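Local atomic coordinates of lysyl-trna-dependent l-ysyl-phosphatidylgycerol synthase (PDB entry 4V36), a protein that probably transfers lysine from lysyl-tRNA to the membrane lipid phosphatidylglycerol, a modification tied to bacterial resistance. Residues L64-G69 and R99-L104; D124-S129 and Y243-G248; F283-Y288 and L325-I330; G294-K299 and P304-K309; L311-R314 and S318-V321. One frame throughout, in Å; residues are numbered along the deposited sequence.

How the contacts relate
The contacts are spread over a GNAT-like fold of the acetyltransferase clan, built round one long mixed sheet. Contact 1 comes first along the chain and contact 2 next. Contacts 4 and 5 follow each other inside the loop that contact 3 closes. Contacts 4 and 5 share strand 305-313, and contacts 3 and 5 share helix 319-330. The centres of contacts 3 and 5 are about 13 Å apart, on the same side of the chain's centre. Contact 2 lies on the opposite side from both, with its centre about 38 Å from that of contact 5. The side chains of Tyr-288 and Lys-299 lie about 8 and 9 Å from the bound lysine amide, beyond the residues that line its pocket.

Contact 1 (L64-G69 and R99-L104); sequences LGDPSG and REDMAL
Asp-66 and Asp-101 bring their carboxylates together through the same first torsion. Each CG is anti to its own carbonyl carbon, with chi1 -67° in Asp-66 and -60° in Asp-101. The contact joins two loops of the GNAT-like fold. One interrupts strand 60-69, and the other leads from strand 91-97 into helix 102-106. The two carboxylate planes are nearly perpendicular, at 83°. Asp-101 OD2 sits over the flat face of the Asp-66 carboxylate, 3.2 Å from Asp-66 CG and 3.2 Å from Asp-66 OD2. The two oxygens, Asp-101 OD2 and Asp-66 OD2, are both acceptors, and no hydrogen bond joins them. The Asp-66 group is held from elsewhere. Its OD1 bonds to the hydroxyl of Tyr-105, and its OD2 takes the backbone N-H of Glu-98. Those bonds fix the rotation of the carboxylate and may offset part of its charge. The close approach of Asp-66 and Asp-101 would probably raise the proton affinity of one of them. Glu-100 is a third acid nearby, but it is poorly ordered and its place is doubtful. Beside the pair, Pro-67 and Leu-104 both pack on helix 74-87, so the two loops share a common apolar neighbour. The backbone of the second loop is set by its own turn, in which Met-102 N bonds to Arg-99 O at 3.1 Å. Asp-101 CB also lies against the acid, 3.3 Å from Asp-66 OD1.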
# COMPACT_ATOMS: atom_id res chain seq x y z
N LEU A 64 8.97 5.75 -4.45
CA LEU A 64 8.04 4.83 -3.83
C LEU A 64 8.35 3.38 -4.20
O LEU A 64 8.02 2.92 -5.30
CB LEU A 64 6.60 5.17 -4.22
CG LEU A 64 5.51 4.31 -3.56
CD1 LEU A 64 5.57 4.45 -2.05
CD2 LEU A 64 4.14 4.69 -4.08
N GLY A 65 8.99 2.66 -3.28
CA GLY A 65 9.28 1.25 -3.48
C GLY A 65 10.42 0.97 -4.44
O GLY A 65 11.12 1.89 -4.88
N ASP A 66 10.60 -0.30 -4.76
CA ASP A 66 11.59 -0.72 -5.75
C ASP A 66 11.08 -0.41 -7.15
O ASP A 66 9.89 -0.11 -7.32
CB ASP A 66 11.89 -2.22 -5.60
CG ASP A 66 12.59 -2.55 -4.29
OD1 ASP A 66 13.79 -2.23 -4.17
OD2 ASP A 66 11.94 -3.12 -3.39
N PRO A 67 11.96 -0.44 -8.16
CA PRO A 67 11.49 -0.22 -9.53
C PRO A 67 10.48 -1.27 -9.99
O PRO A 67 10.40 -2.35 -9.41
CB PRO A 67 12.77 -0.31 -10.36
CG PRO A 67 13.86 0.04 -9.42
CD PRO A 67 13.43 -0.51 -8.09
N SER A 68 9.70 -0.93 -11.02
CA SER A 68 8.75 -1.87 -11.59
C SER A 68 9.26 -2.37 -12.94
O SER A 68 10.02 -1.67 -13.62
CB SER A 68 7.38 -1.21 -11.76
OG SER A 68 6.88 -0.73 -10.52
N GLY A 69 8.85 -3.58 -13.32
CA GLY A 69 9.25 -4.14 -14.60
C GLY A 69 10.24 -5.28 -14.48
O GLY A 69 10.23 -6.02 -13.50
N ARG A 99 14.10 -6.25 1.26
CA ARG A 99 15.44 -6.67 1.63
C ARG A 99 16.23 -7.30 0.48
O ARG A 99 17.43 -7.07 0.35
CB ARG A 99 15.38 -7.66 2.81
CG ARG A 99 16.70 -8.33 3.14
CD ARG A 99 16.67 -9.02 4.49
NE ARG A 99 16.59 -8.05 5.59
CZ ARG A 99 17.64 -7.43 6.11
NH1 ARG A 99 18.85 -7.66 5.63
NH2 ARG A 99 17.48 -6.57 7.11
N GLU A 100 15.55 -8.07 -0.36
CA GLU A 100 16.22 -8.81 -1.42
C GLU A 100 16.74 -7.90 -2.54
O GLU A 100 17.35 -8.37 -3.50
CB GLU A 100 15.29 -9.87 -2.02
CG GLU A 100 14.27 -9.34 -3.00
CD GLU A 100 13.11 -8.64 -2.33
OE1 GLU A 100 12.92 -8.84 -1.11
OE2 GLU A 100 12.38 -7.89 -3.02
N ASP A 101 16.51 -6.60 -2.40
CA ASP A 101 16.96 -5.63 -3.40
C ASP A 101 17.96 -4.64 -2.81
O ASP A 101 18.30 -3.64 -3.45
CB ASP A 101 15.77 -4.89 -3.99
CG ASP A 101 14.78 -5.81 -4.68
OD1 ASP A 101 15.22 -6.83 -5.25
OD2 ASP A 101 13.57 -5.53 -4.64
N MET A 102 18.42 -4.91 -1.60
CA MET A 102 19.34 -4.01 -0.90
C MET A 102 20.68 -3.86 -1.63
O MET A 102 21.35 -2.83 -1.50
CB MET A 102 19.59 -4.49 0.53
CG MET A 102 18.44 -4.23 1.48
SD MET A 102 18.74 -4.91 3.12
CE MET A 102 17.30 -4.32 4.01
N ALA A 103 21.06 -4.88 -2.38
CA ALA A 103 22.33 -4.87 -3.11
C ALA A 103 22.34 -3.79 -4.19
O ALA A 103 23.40 -3.27 -4.54
CB ALA A 103 22.59 -6.23 -3.73
N LEU A 104 21.16 -3.45 -4.69
CA LEU A 104 21.03 -2.43 -5.73
C LEU A 104 21.37 -1.04 -5.21
O LEU A 104 21.87 -0.20 -5.95
CB LEU A 104 19.61 -2.44 -6.30
CG LEU A 104 19.12 -3.72 -6.97
CD1 LEU A 104 17.64 -3.62 -7.31
CD2 LEU A 104 19.94 -4.00 -8.22

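Contact 2 (D124-S129 and Y243-G248); sequences DTFTIS and YLFQWG
Phe-245 projects from helix 236-251 onto the ring of Phe-126, which sits in the loop after strand 111-122. Its CB already touches that ring, 3.9 Å from both Phe-126 CD2 and Phe-126 CE2. The next atom, CG, is slightly farther off, at 4.2 Å from Phe-126 CE2. The closest approach is made by CD2. It stands over one face of the Phe-126 ring, towards the rim, 3.6 Å from Phe-126 CE2 and 3.7 Å from Phe-126 CZ. Only one edge of the Phe-245 ring meets Phe-126. The ring also pairs edge-to-face with Phe-256 of strand 255-261. The planes of Phe-126 and Phe-245 stand at 83°, with centroids 5.0 Å apart. On the loop side, chi1 of 171° carries the Phe-126 ring toward the helix, and chi2 of 78° sets its face. Just beyond, Ser-129 N bonds to Thr-127 OG1 at 3.1 Å and forms an ST turn. The loop between strand 111-122 and helix 134-145 is thus fastened to helix 236-251 by a T-shaped aromatic pair.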
# COMPACT_ATOMS: atom_id res chain seq x y z
N ASP A 124 -4.52 -20.61 1.51
CA ASP A 124 -4.77 -22.05 1.48
C ASP A 124 -4.90 -22.63 2.88
O ASP A 124 -5.72 -23.52 3.11
CB ASP A 124 -3.65 -22.77 0.72
CG ASP A 124 -3.72 -22.53 -0.78
OD1 ASP A 124 -4.84 -22.37 -1.30
OD2 ASP A 124 -2.65 -22.51 -1.43
N THR A 125 -4.10 -22.13 3.81
CA THR A 125 -4.07 -22.67 5.16
C THR A 125 -4.88 -21.82 6.15
O THR A 125 -5.00 -22.18 7.32
CB THR A 125 -2.63 -22.80 5.69
OG1 THR A 125 -1.97 -21.53 5.61
CG2 THR A 125 -1.86 -23.82 4.87
N PHE A 126 -5.43 -20.71 5.68
CA PHE A 126 -6.26 -19.87 6.54
C PHE A 126 -7.64 -20.49 6.73
O PHE A 126 -8.23 -21.01 5.78
CB PHE A 126 -6.40 -18.46 5.98
CG PHE A 126 -7.41 -17.62 6.71
CD1 PHE A 126 -7.10 -17.05 7.94
CD2 PHE A 126 -8.67 -17.41 6.18
CE1 PHE A 126 -8.03 -16.28 8.61
CE2 PHE A 126 -9.61 -16.64 6.85
CZ PHE A 126 -9.29 -16.08 8.07
N THR A 127 -8.15 -20.41 7.95
CA THR A 127 -9.49 -20.89 8.26
C THR A 127 -10.00 -20.27 9.55
O THR A 127 -9.22 -19.75 10.35
CB THR A 127 -9.53 -22.43 8.39
OG1 THR A 127 -10.87 -22.86 8.64
CG2 THR A 127 -8.63 -22.89 9.53
N ILE A 128 -11.32 -20.31 9.74
CA ILE A 128 -11.92 -19.81 10.97
C ILE A 128 -12.43 -20.98 11.81
O ILE A 128 -13.24 -20.80 12.72
CB ILE A 128 -13.07 -18.84 10.68
CG1 ILE A 128 -14.18 -19.54 9.90
CG2 ILE A 128 -12.57 -17.63 9.91
CD1 ILE A 128 -15.37 -18.65 9.60
N SER A 129 -11.95 -22.18 11.49
CA SER A 129 -12.38 -23.39 12.16
C SER A 129 -11.46 -23.76 13.32
O SER A 129 -11.68 -24.76 14.01
CB SER A 129 -12.46 -24.55 11.17
OG SER A 129 -13.26 -24.22 10.05
N TYR A 243 -14.31 -12.34 4.50
CA TYR A 243 -14.99 -12.43 3.21
C TYR A 243 -13.99 -12.33 2.06
O TYR A 243 -14.11 -13.02 1.05
CB TYR A 243 -16.06 -11.35 3.07
CG TYR A 243 -17.32 -11.61 3.86
CD1 TYR A 243 -18.11 -12.73 3.58
CD2 TYR A 243 -17.74 -10.75 4.85
CE1 TYR A 243 -19.27 -12.97 4.29
CE2 TYR A 243 -18.90 -10.98 5.57
CZ TYR A 243 -19.66 -12.10 5.28
OH TYR A 243 -20.81 -12.34 5.99
N LEU A 244 -13.00 -11.45 2.22
CA LEU A 244 -11.96 -11.28 1.21
C LEU A 244 -11.13 -12.54 1.03
O LEU A 244 -10.85 -12.95 -0.10
CB LEU A 244 -11.04 -10.11 1.57
CG LEU A 244 -11.51 -8.71 1.16
CD1 LEU A 244 -10.55 -7.65 1.68
CD2 LEU A 244 -11.65 -8.62 -0.35
N PHE A 245 -10.73 -13.15 2.14
CA PHE A 245 -9.91 -14.36 2.10
C PHE A 245 -10.70 -15.53 1.51
O PHE A 245 -10.13 -16.39 0.83
CB PHE A 245 -9.41 -14.72 3.50
CG PHE A 245 -8.45 -13.71 4.08
CD1 PHE A 245 -7.90 -12.71 3.29
CD2 PHE A 245 -8.10 -13.76 5.42
CE1 PHE A 245 -7.03 -11.79 3.83
CE2 PHE A 245 -7.23 -12.84 5.96
CZ PHE A 245 -6.69 -11.85 5.16
N GLN A 246 -12.00 -15.56 1.77
CA GLN A 246 -12.87 -16.58 1.20
C GLN A 246 -12.96 -16.44 -0.31
O GLN A 246 -12.86 -17.42 -1.05
CB GLN A 246 -14.27 -16.51 1.82
CG GLN A 246 -15.27 -17.46 1.18
CD GLN A 246 -16.66 -17.31 1.76
OE1 GLN A 246 -16.92 -16.43 2.58
NE2 GLN A 246 -17.57 -18.17 1.33
N TRP A 247 -13.14 -15.20 -0.76
CA TRP A 247 -13.23 -14.90 -2.19
C TRP A 247 -11.90 -15.16 -2.90
O TRP A 247 -11.87 -15.71 -4.00
CB TRP A 247 -13.67 -13.46 -2.40
CG TRP A 247 -13.75 -13.05 -3.84
CD1 TRP A 247 -14.81 -13.20 -4.68
CD2 TRP A 247 -12.71 -12.42 -4.60
NE1 TRP A 247 -14.50 -12.71 -5.92
CE2 TRP A 247 -13.22 -12.22 -5.90
CE3 TRP A 247 -11.41 -12.00 -4.32
CZ2 TRP A 247 -12.47 -11.62 -6.91
CZ3 TRP A 247 -10.67 -11.41 -5.32
CH2 TRP A 247 -11.20 -11.23 -6.60
N GLY A 248 -10.81 -14.76 -2.26
CA GLY A 248 -9.48 -14.93 -2.82
C GLY A 248 -9.11 -16.40 -2.99
O GLY A 248 -8.53 -16.79 -4.00

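Contact 3 (F283-Y288 and L325-I330); sequences FNNVSY and LVTRLI
Thr-327 OG1 is approached by the side-chain amide of Asn-285, at the end of helix 276-285, and bonds to the backbone oxygen of Met-323, one helical turn before Thr-327. The methyl of Thr-327 serves a different partner. With OG1 anti to the carbonyl carbon (chi1 -62°), CG2 is turned onto a face of Tyr-288. It lies 3.8 Å from the ring centroid and 18° off the normal, a CH-pi contact. CG2 sits nearest Tyr-288 CD1, at 3.6 Å. Ile-330, almost one turn further along helix 319-330, meets the same tyrosine in another way. Its CG2 lies in the ring plane at the edge, 4.0 Å from Tyr-288 CD2. Its CD1 rests on the backbone, 3.5 Å from Tyr-288 O. The ring is met at one face by Thr-327 and at an edge by Ile-330. Tyr-288 also makes a cation-pi contact with Lys-179, a residue of the lysine amide pocket. The bound amide is about 8 Å from the tyrosine side chain. Apolar contacts therefore help to orient the ring, and its electron-rich surface probably helps to steady the charged end of Lys-179 as a second-shell group.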
# COMPACT_ATOMS: atom_id res chain seq x y z
N PHE A 283 7.04 7.68 16.60
CA PHE A 283 5.77 7.60 17.32
C PHE A 283 4.77 8.62 16.78
O PHE A 283 3.56 8.41 16.85
CB PHE A 283 5.98 7.79 18.82
CG PHE A 283 6.57 6.59 19.51
CD1 PHE A 283 5.79 5.47 19.77
CD2 PHE A 283 7.90 6.58 19.89
CE1 PHE A 283 6.33 4.36 20.40
CE2 PHE A 283 8.45 5.47 20.52
CZ PHE A 283 7.66 4.37 20.77
N ASN A 284 5.29 9.72 16.25
CA ASN A 284 4.46 10.69 15.54
C ASN A 284 3.93 10.10 14.24
O ASN A 284 2.82 10.40 13.81
CB ASN A 284 5.25 11.97 15.25
CG ASN A 284 4.47 12.97 14.41
OD1 ASN A 284 4.49 12.92 13.18
ND2 ASN A 284 3.77 13.88 15.08
N ASN A 285 4.75 9.25 13.63
CA ASN A 285 4.48 8.71 12.31
C ASN A 285 3.43 7.60 12.30
O ASN A 285 2.75 7.40 11.30
CB ASN A 285 5.79 8.20 11.70
CG ASN A 285 5.57 7.41 10.43
OD1 ASN A 285 5.39 6.19 10.47
ND2 ASN A 285 5.58 8.09 9.29
N VAL A 286 3.31 6.87 13.42
CA VAL A 286 2.40 5.73 13.50
C VAL A 286 0.96 6.12 13.17
O VAL A 286 0.12 6.24 14.07
CB VAL A 286 2.45 5.07 14.89
CG1 VAL A 286 1.76 3.71 14.86
CG2 VAL A 286 3.88 4.92 15.37
N SER A 287 0.70 6.31 11.88
CA SER A 287 -0.61 6.73 11.38
C SER A 287 -0.61 6.77 9.86
O SER A 287 -1.61 6.46 9.21
CB SER A 287 -1.00 8.10 11.94
OG SER A 287 -2.15 8.60 11.28
N TYR A 288 0.53 7.17 9.30
CA TYR A 288 0.64 7.44 7.87
C TYR A 288 1.19 6.25 7.09
O TYR A 288 1.13 6.23 5.86
CB TYR A 288 1.53 8.66 7.63
CG TYR A 288 0.95 9.97 8.13
CD1 TYR A 288 0.94 10.28 9.48
CD2 TYR A 288 0.41 10.89 7.24
CE1 TYR A 288 0.41 11.47 9.94
CE2 TYR A 288 -0.12 12.09 7.69
CZ TYR A 288 -0.12 12.37 9.04
OH TYR A 288 -0.65 13.56 9.49
N LEU A 325 9.73 14.32 6.34
CA LEU A 325 9.46 14.73 4.97
C LEU A 325 8.55 13.74 4.26
O LEU A 325 7.63 14.13 3.53
CB LEU A 325 10.77 14.89 4.19
CG LEU A 325 11.77 15.91 4.73
CD1 LEU A 325 13.06 15.88 3.92
CD2 LEU A 325 11.18 17.31 4.74
N VAL A 326 8.81 12.45 4.47
CA VAL A 326 8.00 11.40 3.87
C VAL A 326 6.60 11.37 4.48
O VAL A 326 5.61 11.20 3.78
CB VAL A 326 8.67 10.01 4.03
CG1 VAL A 326 7.75 8.91 3.53
CG2 VAL A 326 10.00 9.98 3.30
N THR A 327 6.54 11.54 5.80
CA THR A 327 5.26 11.57 6.51
C THR A 327 4.38 12.70 5.99
O THR A 327 3.18 12.51 5.75
CB THR A 327 5.46 11.74 8.03
OG1 THR A 327 6.20 10.62 8.54
CG2 THR A 327 4.13 11.82 8.74
N ARG A 328 4.96 13.88 5.82
CA ARG A 328 4.22 15.03 5.30
C ARG A 328 3.84 14.82 3.84
O ARG A 328 2.81 15.31 3.38
CB ARG A 328 5.03 16.32 5.46
CG ARG A 328 5.09 16.83 6.89
CD ARG A 328 5.93 18.09 7.00
NE ARG A 328 5.40 19.20 6.22
CZ ARG A 328 4.51 20.08 6.68
NH1 ARG A 328 4.05 19.97 7.92
NH2 ARG A 328 4.08 21.06 5.90
N LEU A 329 4.69 14.10 3.11
CA LEU A 329 4.41 13.78 1.71
C LEU A 329 3.18 12.89 1.60
O LEU A 329 2.35 13.07 0.71
CB LEU A 329 5.62 13.10 1.07
CG LEU A 329 5.43 12.60 -0.37
CD1 LEU A 329 5.08 13.75 -1.30
CD2 LEU A 329 6.69 11.88 -0.84
N ILE A 330 3.07 11.94 2.52
CA ILE A 330 1.89 11.09 2.61
C ILE A 330 0.67 11.93 3.00
O ILE A 330 -0.45 11.64 2.59
CB ILE A 330 2.10 9.94 3.62
CG1 ILE A 330 3.30 9.08 3.20
CG2 ILE A 330 0.86 9.08 3.75
CD1 ILE A 330 3.66 8.00 4.19

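Contact 4 (G294-K299 and P304-K309); sequences GLRSFK and PVWRGK
Lys-299 and Pro-304 face each other across a short connection, with CA atoms 7.3 Å apart. Before it the chain runs in the short helix 296-300, and after it in strand 305-313. Here Lys-299 O touches the proline ring, 3.4 Å from Pro-304 CD. The main side-chain contact is between Arg-296 and Trp-306. The arginine chain is extended as far as NE, with CG anti to the backbone N (chi1 177°), so it reaches across to the indole. A chi4 of 93° then turns the guanidinium plane. The group lies flat over the ring system, with planes at 23°. Arg-296 CZ is 3.9 Å from the centroid of the six-membered ring of Trp-306. Arg-296 NH2 sits over the indole nitrogen, 3.2 Å from Trp-306 NE1. Both are donors, so this is stacking and not a bond. NH1 is turned to other partners: a salt bridge to Glu-117 and the backbone oxygen of Pro-262. These hold the guanidinium in place over the ring. Pro-304 CG covers the opposite face of the indole, and Lys-299 CB approaches the indole obliquely, 4.0 Å from Trp-306 CH2. The end of Lys-299 turns away to bond to Met-258 O. The short helix 296-300 is thus joined to the start of strand 305-313 by a cation-pi stack of Arg-296 on Trp-306.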
# COMPACT_ATOMS: atom_id res chain seq x y z
N GLY A 294 -3.39 0.40 13.04
CA GLY A 294 -2.03 0.69 13.45
C GLY A 294 -1.52 -0.34 14.45
O GLY A 294 -0.39 -0.26 14.91
N LEU A 295 -2.38 -1.30 14.77
CA LEU A 295 -2.02 -2.36 15.70
C LEU A 295 -1.50 -3.59 14.97
O LEU A 295 -2.19 -4.16 14.12
CB LEU A 295 -3.22 -2.74 16.57
CG LEU A 295 -3.81 -1.63 17.44
CD1 LEU A 295 -5.00 -2.14 18.23
CD2 LEU A 295 -2.75 -1.05 18.36
N ARG A 296 -0.27 -3.98 15.29
CA ARG A 296 0.33 -5.18 14.72
C ARG A 296 -0.47 -6.42 15.09
O ARG A 296 -0.57 -7.37 14.30
CB ARG A 296 1.78 -5.32 15.19
CG ARG A 296 2.50 -6.58 14.72
CD ARG A 296 3.90 -6.65 15.32
NE ARG A 296 4.60 -7.88 14.96
CZ ARG A 296 5.41 -8.00 13.92
NH1 ARG A 296 5.63 -6.96 13.13
NH2 ARG A 296 6.00 -9.16 13.66
N SER A 297 -1.06 -6.40 16.28
CA SER A 297 -1.83 -7.52 16.79
C SER A 297 -3.07 -7.80 15.95
O SER A 297 -3.54 -8.94 15.88
CB SER A 297 -2.24 -7.27 18.24
OG SER A 297 -3.07 -6.12 18.34
N PHE A 298 -3.61 -6.76 15.32
CA PHE A 298 -4.78 -6.91 14.47
C PHE A 298 -4.49 -7.83 13.29
O PHE A 298 -5.30 -8.69 12.94
CB PHE A 298 -5.26 -5.54 13.96
CG PHE A 298 -6.43 -5.62 13.02
CD1 PHE A 298 -7.72 -5.69 13.51
CD2 PHE A 298 -6.24 -5.62 11.65
CE1 PHE A 298 -8.80 -5.76 12.65
CE2 PHE A 298 -7.31 -5.69 10.78
CZ PHE A 298 -8.60 -5.76 11.28
N LYS A 299 -3.32 -7.65 12.69
CA LYS A 299 -2.92 -8.47 11.55
C LYS A 299 -2.30 -9.79 12.00
O LYS A 299 -2.38 -10.79 11.29
CB LYS A 299 -1.92 -7.70 10.67
CG LYS A 299 -2.42 -6.34 10.20
CD LYS A 299 -1.42 -5.69 9.26
CE LYS A 299 -1.89 -4.32 8.81
NZ LYS A 299 -3.23 -4.38 8.18
N PRO A 304 0.14 -14.33 9.88
CA PRO A 304 0.73 -14.06 8.57
C PRO A 304 2.23 -14.29 8.54
O PRO A 304 2.86 -14.44 9.59
CB PRO A 304 0.41 -12.58 8.35
CG PRO A 304 0.51 -12.01 9.74
CD PRO A 304 0.06 -13.10 10.69
N VAL A 305 2.80 -14.32 7.34
CA VAL A 305 4.24 -14.30 7.18
C VAL A 305 4.69 -12.86 6.97
O VAL A 305 4.31 -12.21 6.00
CB VAL A 305 4.71 -15.16 5.99
CG1 VAL A 305 6.22 -15.09 5.84
CG2 VAL A 305 4.25 -16.60 6.17
N TRP A 306 5.49 -12.35 7.90
CA TRP A 306 5.89 -10.94 7.87
C TRP A 306 6.95 -10.68 6.81
O TRP A 306 7.95 -11.39 6.73
CB TRP A 306 6.40 -10.50 9.24
CG TRP A 306 5.37 -10.61 10.32
CD1 TRP A 306 5.31 -11.54 11.31
CD2 TRP A 306 4.23 -9.75 10.51
NE1 TRP A 306 4.21 -11.32 12.11
CE2 TRP A 306 3.54 -10.23 11.64
CE3 TRP A 306 3.74 -8.63 9.84
CZ2 TRP A 306 2.38 -9.62 12.12
CZ3 TRP A 306 2.59 -8.03 10.31
CH2 TRP A 306 1.92 -8.52 11.44
N ARG A 307 6.73 -9.65 6.00
CA ARG A 307 7.70 -9.23 5.00
C ARG A 307 8.11 -7.78 5.23
O ARG A 307 7.30 -6.86 5.07
CB ARG A 307 7.15 -9.41 3.58
CG ARG A 307 8.14 -9.03 2.49
CD ARG A 307 7.79 -9.65 1.15
NE ARG A 307 6.57 -9.10 0.58
CZ ARG A 307 5.52 -9.83 0.20
NH1 ARG A 307 5.54 -11.15 0.34
NH2 ARG A 307 4.45 -9.24 -0.31
N GLY A 308 9.36 -7.58 5.62
CA GLY A 308 9.85 -6.27 6.00
C GLY A 308 9.96 -5.27 4.86
O GLY A 308 10.29 -5.62 3.73
N LYS A 309 9.66 -4.01 5.18
CA LYS A 309 9.83 -2.91 4.25
C LYS A 309 10.85 -1.93 4.82
O LYS A 309 10.87 -1.68 6.02
CB LYS A 309 8.50 -2.21 3.98
CG LYS A 309 7.36 -3.15 3.61
CD LYS A 309 6.86 -2.91 2.20
CE LYS A 309 7.92 -3.24 1.17
NZ LYS A 309 7.41 -3.06 -0.22

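Contact 5 (L311-R314 and S318-V321); sequences LAYR and SLPV
Leu-311 opens the contact with one methyl. Its CD2 lies 3.7 Å from Leu-319 CD1, and the two side chains run past each other in opposite directions. Tyr-313 also turns towards the helix. Its chi1 of 63° puts CG between the backbone N and the carbonyl carbon, a crowded position that lays one ring face under Leu-319. Leu-319 CD1 stands over that face, 3.9 Å from the ring centroid and 15° off the normal, a CH-pi contact. The unit is a beta-strand-to-helix connection of the GNAT-like fold. Strand 305-313 lies between strands 91-97 and 111-122, and helix 319-330, which follows it, folds back against it. The second methyl of Leu-319 reaches the far end of the ring, with CD2 3.9 Å from Tyr-313 OH. That hydroxyl bonds to Asn-316 in the connecting residues, which holds the ring in its setting. Leu-319 also packs on Leu-278 of helix 276-285. Arg-314 ends the segment with a water bridge. Its backbone N gives a 2.9 Å bond to the water, which makes a weak 3.4 Å bond to Ser-318 OG. Ser-318 OG also bonds to Lys-315 O.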
# COMPACT_ATOMS: atom_id res chain seq x y z
N LEU A 311 13.49 1.74 4.53
CA LEU A 311 13.80 3.06 4.01
C LEU A 311 15.27 3.10 3.61
O LEU A 311 16.14 2.75 4.40
CB LEU A 311 13.50 4.14 5.04
CG LEU A 311 13.81 5.58 4.62
CD1 LEU A 311 12.80 6.07 3.59
CD2 LEU A 311 13.83 6.51 5.83
N ALA A 312 15.55 3.52 2.38
CA ALA A 312 16.93 3.65 1.93
C ALA A 312 17.37 5.10 1.97
O ALA A 312 16.85 5.94 1.23
CB ALA A 312 17.09 3.08 0.53
N TYR A 313 18.32 5.39 2.85
CA TYR A 313 18.82 6.75 3.04
C TYR A 313 20.34 6.76 3.02
O TYR A 313 20.97 5.71 3.06
CB TYR A 313 18.30 7.33 4.36
CG TYR A 313 18.78 6.57 5.58
CD1 TYR A 313 18.16 5.39 5.98
CD2 TYR A 313 19.86 7.03 6.32
CE1 TYR A 313 18.61 4.69 7.09
CE2 TYR A 313 20.31 6.34 7.43
CZ TYR A 313 19.68 5.17 7.81
OH TYR A 313 20.13 4.49 8.92
N ARG A 314 20.93 7.95 2.97
CA ARG A 314 22.39 8.06 2.90
C ARG A 314 23.00 8.50 4.22
O ARG A 314 23.92 7.85 4.73
CB ARG A 314 22.80 9.03 1.78
CG ARG A 314 22.22 8.67 0.42
CD ARG A 314 23.02 9.30 -0.72
NE ARG A 314 24.31 8.63 -0.91
CZ ARG A 314 25.47 9.10 -0.47
NH1 ARG A 314 25.52 10.24 0.20
NH2 ARG A 314 26.59 8.42 -0.69
N SER A 318 20.53 12.43 9.37
CA SER A 318 19.42 13.12 8.73
C SER A 318 18.19 12.22 8.63
O SER A 318 17.21 12.56 7.97
CB SER A 318 19.82 13.60 7.33
OG SER A 318 20.05 12.50 6.47
N LEU A 319 18.25 11.07 9.29
CA LEU A 319 17.15 10.11 9.27
C LEU A 319 15.85 10.62 9.92
O LEU A 319 14.77 10.37 9.38
CB LEU A 319 17.59 8.80 9.93
CG LEU A 319 16.59 7.64 9.94
CD1 LEU A 319 16.16 7.29 8.53
CD2 LEU A 319 17.19 6.43 10.64
N PRO A 320 15.94 11.31 11.07
CA PRO A 320 14.68 11.84 11.63
C PRO A 320 13.98 12.84 10.71
O PRO A 320 12.75 12.82 10.61
CB PRO A 320 15.14 12.53 12.92
CG PRO A 320 16.38 11.82 13.30
CD PRO A 320 17.06 11.49 12.01
N VAL A 321 14.75 13.70 10.06
CA VAL A 321 14.19 14.67 9.12
C VAL A 321 13.57 13.96 7.93
O VAL A 321 12.47 14.30 7.49
CB VAL A 321 15.25 15.67 8.62
CG1 VAL A 321 14.64 16.65 7.63
CG2 VAL A 321 15.87 16.41 9.80
O HOH W 1 20.10 10.64 3.66